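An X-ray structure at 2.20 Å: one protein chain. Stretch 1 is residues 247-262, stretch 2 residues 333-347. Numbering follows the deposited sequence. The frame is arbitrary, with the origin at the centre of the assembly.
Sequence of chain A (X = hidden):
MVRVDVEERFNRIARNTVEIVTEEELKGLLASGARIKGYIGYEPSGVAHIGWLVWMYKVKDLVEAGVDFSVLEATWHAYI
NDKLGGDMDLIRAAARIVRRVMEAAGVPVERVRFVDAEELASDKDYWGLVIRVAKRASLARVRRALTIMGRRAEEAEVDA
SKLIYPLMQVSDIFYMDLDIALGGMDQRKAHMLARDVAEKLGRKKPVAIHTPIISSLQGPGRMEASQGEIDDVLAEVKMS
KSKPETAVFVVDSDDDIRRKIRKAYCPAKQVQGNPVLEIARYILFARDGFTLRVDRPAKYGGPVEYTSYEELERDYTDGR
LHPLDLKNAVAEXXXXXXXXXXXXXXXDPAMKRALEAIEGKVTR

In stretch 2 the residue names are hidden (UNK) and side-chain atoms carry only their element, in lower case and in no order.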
# COMPACT_ATOMS: atom_id res chain seq x y z
N ALA A 247 -10.16 26.62 19.02
CA ALA A 247 -11.22 25.72 18.60
C ALA A 247 -12.24 25.49 19.71
O ALA A 247 -11.88 25.36 20.89
CB ALA A 247 -10.63 24.40 18.15
N VAL A 248 -13.51 25.42 19.35
CA VAL A 248 -14.55 25.18 20.32
C VAL A 248 -14.91 23.70 20.26
O VAL A 248 -15.38 23.21 19.23
CB VAL A 248 -15.79 26.04 20.02
CG1 VAL A 248 -16.88 25.78 21.05
CG2 VAL A 248 -15.39 27.51 20.01
N PHE A 249 -14.66 22.96 21.34
CA PHE A 249 -14.99 21.54 21.35
C PHE A 249 -16.43 21.32 21.80
O PHE A 249 -17.00 22.17 22.50
CB PHE A 249 -14.04 20.77 22.27
CG PHE A 249 -12.60 20.89 21.88
CD1 PHE A 249 -11.79 21.84 22.49
CD2 PHE A 249 -12.07 20.10 20.86
CE1 PHE A 249 -10.46 22.00 22.08
CE2 PHE A 249 -10.74 20.25 20.45
CZ PHE A 249 -9.94 21.20 21.06
N VAL A 250 -17.02 20.20 21.40
CA VAL A 250 -18.40 19.92 21.74
C VAL A 250 -18.58 19.69 23.23
O VAL A 250 -19.70 19.55 23.68
CB VAL A 250 -18.99 18.69 20.97
CG1 VAL A 250 -19.03 18.99 19.49
CG2 VAL A 250 -18.17 17.45 21.26
N VAL A 251 -17.48 19.66 23.98
CA VAL A 251 -17.58 19.47 25.42
C VAL A 251 -17.02 20.65 26.21
O VAL A 251 -16.82 20.53 27.42
CB VAL A 251 -16.88 18.17 25.92
CG1 VAL A 251 -17.57 16.93 25.35
CG2 VAL A 251 -15.40 18.20 25.56
N ASP A 252 -16.77 21.77 25.55
CA ASP A 252 -16.29 22.96 26.26
C ASP A 252 -17.44 23.49 27.11
O ASP A 252 -18.61 23.36 26.73
CB ASP A 252 -15.87 24.08 25.29
CG ASP A 252 -14.50 23.89 24.72
OD1 ASP A 252 -13.72 23.14 25.32
OD2 ASP A 252 -14.20 24.50 23.67
N SER A 253 -17.11 24.12 28.24
CA SER A 253 -18.11 24.69 29.14
C SER A 253 -18.68 25.95 28.49
O SER A 253 -18.09 26.47 27.54
CB SER A 253 -17.45 25.07 30.47
OG SER A 253 -16.48 26.10 30.29
N ASP A 254 -19.80 26.44 29.01
CA ASP A 254 -20.42 27.66 28.49
C ASP A 254 -19.40 28.80 28.66
O ASP A 254 -19.29 29.68 27.80
CB ASP A 254 -21.69 28.03 29.28
CG ASP A 254 -22.84 27.06 29.05
OD1 ASP A 254 -23.87 27.21 29.73
OD2 ASP A 254 -22.74 26.16 28.19
N ASP A 255 -18.66 28.80 29.77
CA ASP A 255 -17.68 29.85 30.01
C ASP A 255 -16.50 29.76 29.02
O ASP A 255 -16.01 30.78 28.54
CB ASP A 255 -17.16 29.78 31.44
CG ASP A 255 -16.24 30.95 31.78
OD1 ASP A 255 -15.10 30.70 32.21
OD2 ASP A 255 -16.68 32.11 31.63
N ASP A 256 -16.07 28.54 28.71
CA ASP A 256 -14.98 28.33 27.74
C ASP A 256 -15.42 28.91 26.39
O ASP A 256 -14.65 29.58 25.70
CB ASP A 256 -14.68 26.85 27.55
CG ASP A 256 -13.92 26.24 28.71
OD1 ASP A 256 -13.94 24.99 28.84
OD2 ASP A 256 -13.29 26.99 29.48
N ILE A 257 -16.67 28.63 26.00
CA ILE A 257 -17.19 29.13 24.74
C ILE A 257 -17.25 30.67 24.71
O ILE A 257 -16.93 31.29 23.70
CB ILE A 257 -18.59 28.53 24.44
CG1 ILE A 257 -18.47 27.02 24.22
CG2 ILE A 257 -19.19 29.17 23.20
CD1 ILE A 257 -19.81 26.32 24.00
N ARG A 258 -17.69 31.28 25.80
CA ARG A 258 -17.76 32.74 25.88
C ARG A 258 -16.36 33.36 25.75
O ARG A 258 -16.18 34.38 25.07
CB ARG A 258 -18.38 33.17 27.21
CG ARG A 258 -19.89 33.18 27.21
CD ARG A 258 -20.45 33.45 28.58
NE ARG A 258 -21.88 33.14 28.59
CZ ARG A 258 -22.47 32.32 29.45
NH1 ARG A 258 -23.77 32.11 29.35
NH2 ARG A 258 -21.77 31.74 30.43
N ARG A 259 -15.38 32.74 26.41
CA ARG A 259 -14.00 33.24 26.37
C ARG A 259 -13.41 33.12 24.97
O ARG A 259 -12.94 34.11 24.39
CB ARG A 259 -13.11 32.46 27.35
CG ARG A 259 -11.64 32.92 27.36
CD ARG A 259 -10.74 31.75 27.74
NE ARG A 259 -11.37 30.96 28.79
CZ ARG A 259 -11.44 29.63 28.81
NH1 ARG A 259 -12.05 29.03 29.82
NH2 ARG A 259 -10.92 28.90 27.83
N LYS A 260 -13.45 31.91 24.42
CA LYS A 260 -12.91 31.65 23.09
C LYS A 260 -13.54 32.52 22.02
O LYS A 260 -12.85 33.01 21.13
CB LYS A 260 -13.07 30.17 22.72
CG LYS A 260 -12.23 29.24 23.58
CD LYS A 260 -12.43 27.78 23.16
CE LYS A 260 -11.66 26.83 24.05
NZ LYS A 260 -11.72 25.45 23.47
N ILE A 261 -14.85 32.72 22.08
CA ILE A 261 -15.51 33.56 21.07
C ILE A 261 -15.17 35.04 21.29
O ILE A 261 -14.92 35.79 20.34
CB ILE A 261 -17.03 33.36 21.11
CG1 ILE A 261 -17.37 31.91 20.71
CG2 ILE A 261 -17.71 34.36 20.19
CD1 ILE A 261 -16.84 31.49 19.35
N ARG A 262 -15.16 35.47 22.55
CA ARG A 262 -14.85 36.86 22.89
C ARG A 262 -13.46 37.24 22.35
O ARG A 262 -13.28 38.32 21.80
CB ARG A 262 -14.91 37.04 24.41
CG ARG A 262 -14.67 38.46 24.92
CD ARG A 262 -15.00 38.57 26.42
NE ARG A 262 -14.18 37.68 27.23
CZ ARG A 262 -14.66 36.71 28.02
NH1 ARG A 262 -15.97 36.50 28.12
NH2 ARG A 262 -13.81 35.95 28.71
N UNK A 333 -25.67 31.80 21.27
CA UNK A 333 -26.38 30.83 20.44
C UNK A 333 -25.59 29.50 20.33
O UNK A 333 -26.16 28.41 20.34
o UNK A 333 -27.31 32.60 19.10
c UNK A 333 -26.60 31.38 19.04
N UNK A 334 -24.27 29.60 20.23
CA UNK A 334 -23.42 28.42 20.13
C UNK A 334 -23.58 27.58 21.38
O UNK A 334 -23.57 26.35 21.33
c UNK A 334 -21.97 28.86 19.98
c UNK A 334 -19.66 28.64 19.11
c UNK A 334 -21.56 27.28 18.09
c UNK A 334 -20.98 27.88 19.38
N UNK A 335 -23.71 28.25 22.51
CA UNK A 335 -23.91 27.57 23.76
C UNK A 335 -25.18 26.71 23.69
O UNK A 335 -25.17 25.57 24.15
c UNK A 335 -22.54 30.24 26.25
c UNK A 335 -22.59 29.10 25.25
c UNK A 335 -24.73 27.97 26.10
c UNK A 335 -24.01 28.59 24.91
N UNK A 336 -26.25 27.23 23.10
CA UNK A 336 -27.48 26.44 22.99
C UNK A 336 -27.28 25.23 22.08
O UNK A 336 -27.83 24.16 22.34
c UNK A 336 -29.06 28.45 23.35
c UNK A 336 -28.64 27.28 22.46
o UNK A 336 -29.84 26.97 25.07
c UNK A 336 -29.25 28.05 24.81
o UNK A 336 -28.80 28.82 25.70
N UNK A 337 -26.51 25.41 21.02
CA UNK A 337 -26.26 24.30 20.11
C UNK A 337 -25.43 23.23 20.80
O UNK A 337 -25.69 22.03 20.65
c UNK A 337 -25.10 23.54 18.02
c UNK A 337 -25.51 24.76 18.83
c UNK A 337 -26.43 25.68 17.97
N UNK A 338 -24.42 23.66 21.56
CA UNK A 338 -23.53 22.73 22.23
C UNK A 338 -24.09 22.05 23.48
O UNK A 338 -23.81 20.87 23.72
c UNK A 338 -22.20 23.44 22.57
c UNK A 338 -21.41 23.70 21.28
c UNK A 338 -21.38 22.59 23.51
N UNK A 339 -24.88 22.78 24.26
CA UNK A 339 -25.44 22.25 25.49
C UNK A 339 -25.95 20.81 25.40
O UNK A 339 -25.47 19.94 26.14
c UNK A 339 -26.55 23.18 26.00
n UNK A 339 -26.37 27.20 28.89
n UNK A 339 -28.46 26.73 28.06
c UNK A 339 -27.27 26.32 28.47
n UNK A 339 -26.97 25.02 28.44
c UNK A 339 -27.89 23.97 27.98
c UNK A 339 -27.15 22.78 27.34
N UNK A 340 -26.90 20.53 24.50
CA UNK A 340 -27.39 19.15 24.41
C UNK A 340 -26.36 18.12 23.93
O UNK A 340 -26.39 16.96 24.35
c UNK A 340 -28.61 19.26 23.48
c UNK A 340 -28.28 20.45 22.64
c UNK A 340 -27.69 21.42 23.64
N UNK A 341 -25.45 18.53 23.04
CA UNK A 341 -24.42 17.62 22.55
C UNK A 341 -23.47 17.27 23.70
O UNK A 341 -23.11 16.10 23.91
c UNK A 341 -23.98 19.34 19.14
c UNK A 341 -23.61 18.26 21.42
c UNK A 341 -22.45 17.34 21.00
c UNK A 341 -24.57 18.53 20.25
N UNK A 342 -23.07 18.31 24.43
CA UNK A 342 -22.19 18.14 25.58
C UNK A 342 -22.84 17.20 26.59
O UNK A 342 -22.18 16.33 27.17
c UNK A 342 -20.68 20.93 27.81
c UNK A 342 -20.95 19.50 27.38
c UNK A 342 -21.94 19.51 26.22
n UNK A 342 -23.36 23.34 28.38
n UNK A 342 -21.24 23.72 27.58
c UNK A 342 -22.17 22.89 28.04
n UNK A 342 -21.93 21.59 28.16
N UNK A 343 -24.15 17.37 26.80
CA UNK A 343 -24.86 16.52 27.74
C UNK A 343 -24.87 15.05 27.36
O UNK A 343 -24.62 14.18 28.21
N UNK A 344 -25.15 14.75 26.10
CA UNK A 344 -25.18 13.37 25.62
C UNK A 344 -23.83 12.69 25.78
O UNK A 344 -23.74 11.49 25.99
c UNK A 344 -25.61 13.32 24.16
N UNK A 345 -22.76 13.46 25.66
CA UNK A 345 -21.42 12.91 25.79
C UNK A 345 -20.99 12.77 27.25
O UNK A 345 -20.62 11.68 27.69
c UNK A 345 -20.70 13.85 23.59
c UNK A 345 -18.97 13.26 25.33
c UNK A 345 -20.38 13.80 25.08
N UNK A 346 -21.05 13.87 28.01
CA UNK A 346 -20.62 13.83 29.40
C UNK A 346 -21.56 13.04 30.30
O UNK A 346 -21.13 12.51 31.31
c UNK A 346 -18.06 15.47 29.17
c UNK A 346 -19.43 16.15 29.23
c UNK A 346 -19.31 17.47 29.97
c UNK A 346 -20.45 15.25 29.95
N UNK A 347 -22.84 12.99 29.93
CA UNK A 347 -23.81 12.27 30.72
C UNK A 347 -23.76 10.75 30.56
O UNK A 347 -24.58 10.04 31.14

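Position 333 carries one carbon and then one oxygen, out of reach of stretch 1: Ser333. Position 334 has four carbons forked at the second, and one tip lies 4.0 Å from Ile261 CD1, with Val248 and Ile257 also in touch. This is Leu334.

At 335 four carbons fork at the first, one arm two carbons long. The short arm comes within 3.4 Å of Asp254 OD2, while the end of the long arm lies over one face of the Arg258 guanidinium, 3.8 Å from Arg258 NE; it is Ile335. Position 336 has three carbons, the third carrying two oxygens, and makes no contact: Glu336. Position 337, one carbon carrying two, is out of reach: Val337.

The same three-carbon fork recurs at 338, but pointing toward stretch 1. Its branch point sits 4.0 Å from Ile257 CD1 and one arm 3.5 Å from Val250 O. This is Val338.

Position 339 runs three carbons, a nitrogen, then a carbon bearing two more nitrogens, one of them 2.6 Å from Asp254 OD1; it is Arg339. At 340 three carbons close a ring onto the backbone nitrogen: Pro340, which leaves that nitrogen no hydrogen to bond the preceding turn, and the helix kinks.

Position 341 repeats four carbons forked at the first, the short arm 3.7 Å from Val250 CB: Ile341. Position 342 again has three carbons, a nitrogen and a carbon with two nitrogens, packing its chain against Val251 and reaching Asp252 and Asp254 with its end. It is Arg342.

Position 343 has no side-chain atoms: Gly343. Position 344 has a single carbon, out of reach: Ala344. At 345 one carbon carries two, an arm 3.9 Å from Val251 CG1: Val345. Position 346 has four carbons forked at the second, one tip 4.1 Å from the same Val251 CG1: Leu346. Position 347 is bare, Gly347.

The rule is a greasy stripe bordered by charge. The adjacent Leu334 and Ile335 are followed at steps of three or four by Val338, Ile341 and Val345, so one helix face meets the valines of the loop and the isoleucines of helix 254-262, which runs at 143° to it. Asp254 then gathers two arginines: OD1 accepts from Arg339 NH2 at 2.6 Å, and OD2 from Arg342 NH2 at 2.9 Å, both salt bridges. Arg342 NH1 also donates to Asp252 O at 2.8 Å, tying the helix to the backbone just before Ser253, whose OG caps the partner helix by accepting from Asp256 N at 2.9 Å.

Stretch 2, residues 333-347: SLIEVVRPIRGAVLG
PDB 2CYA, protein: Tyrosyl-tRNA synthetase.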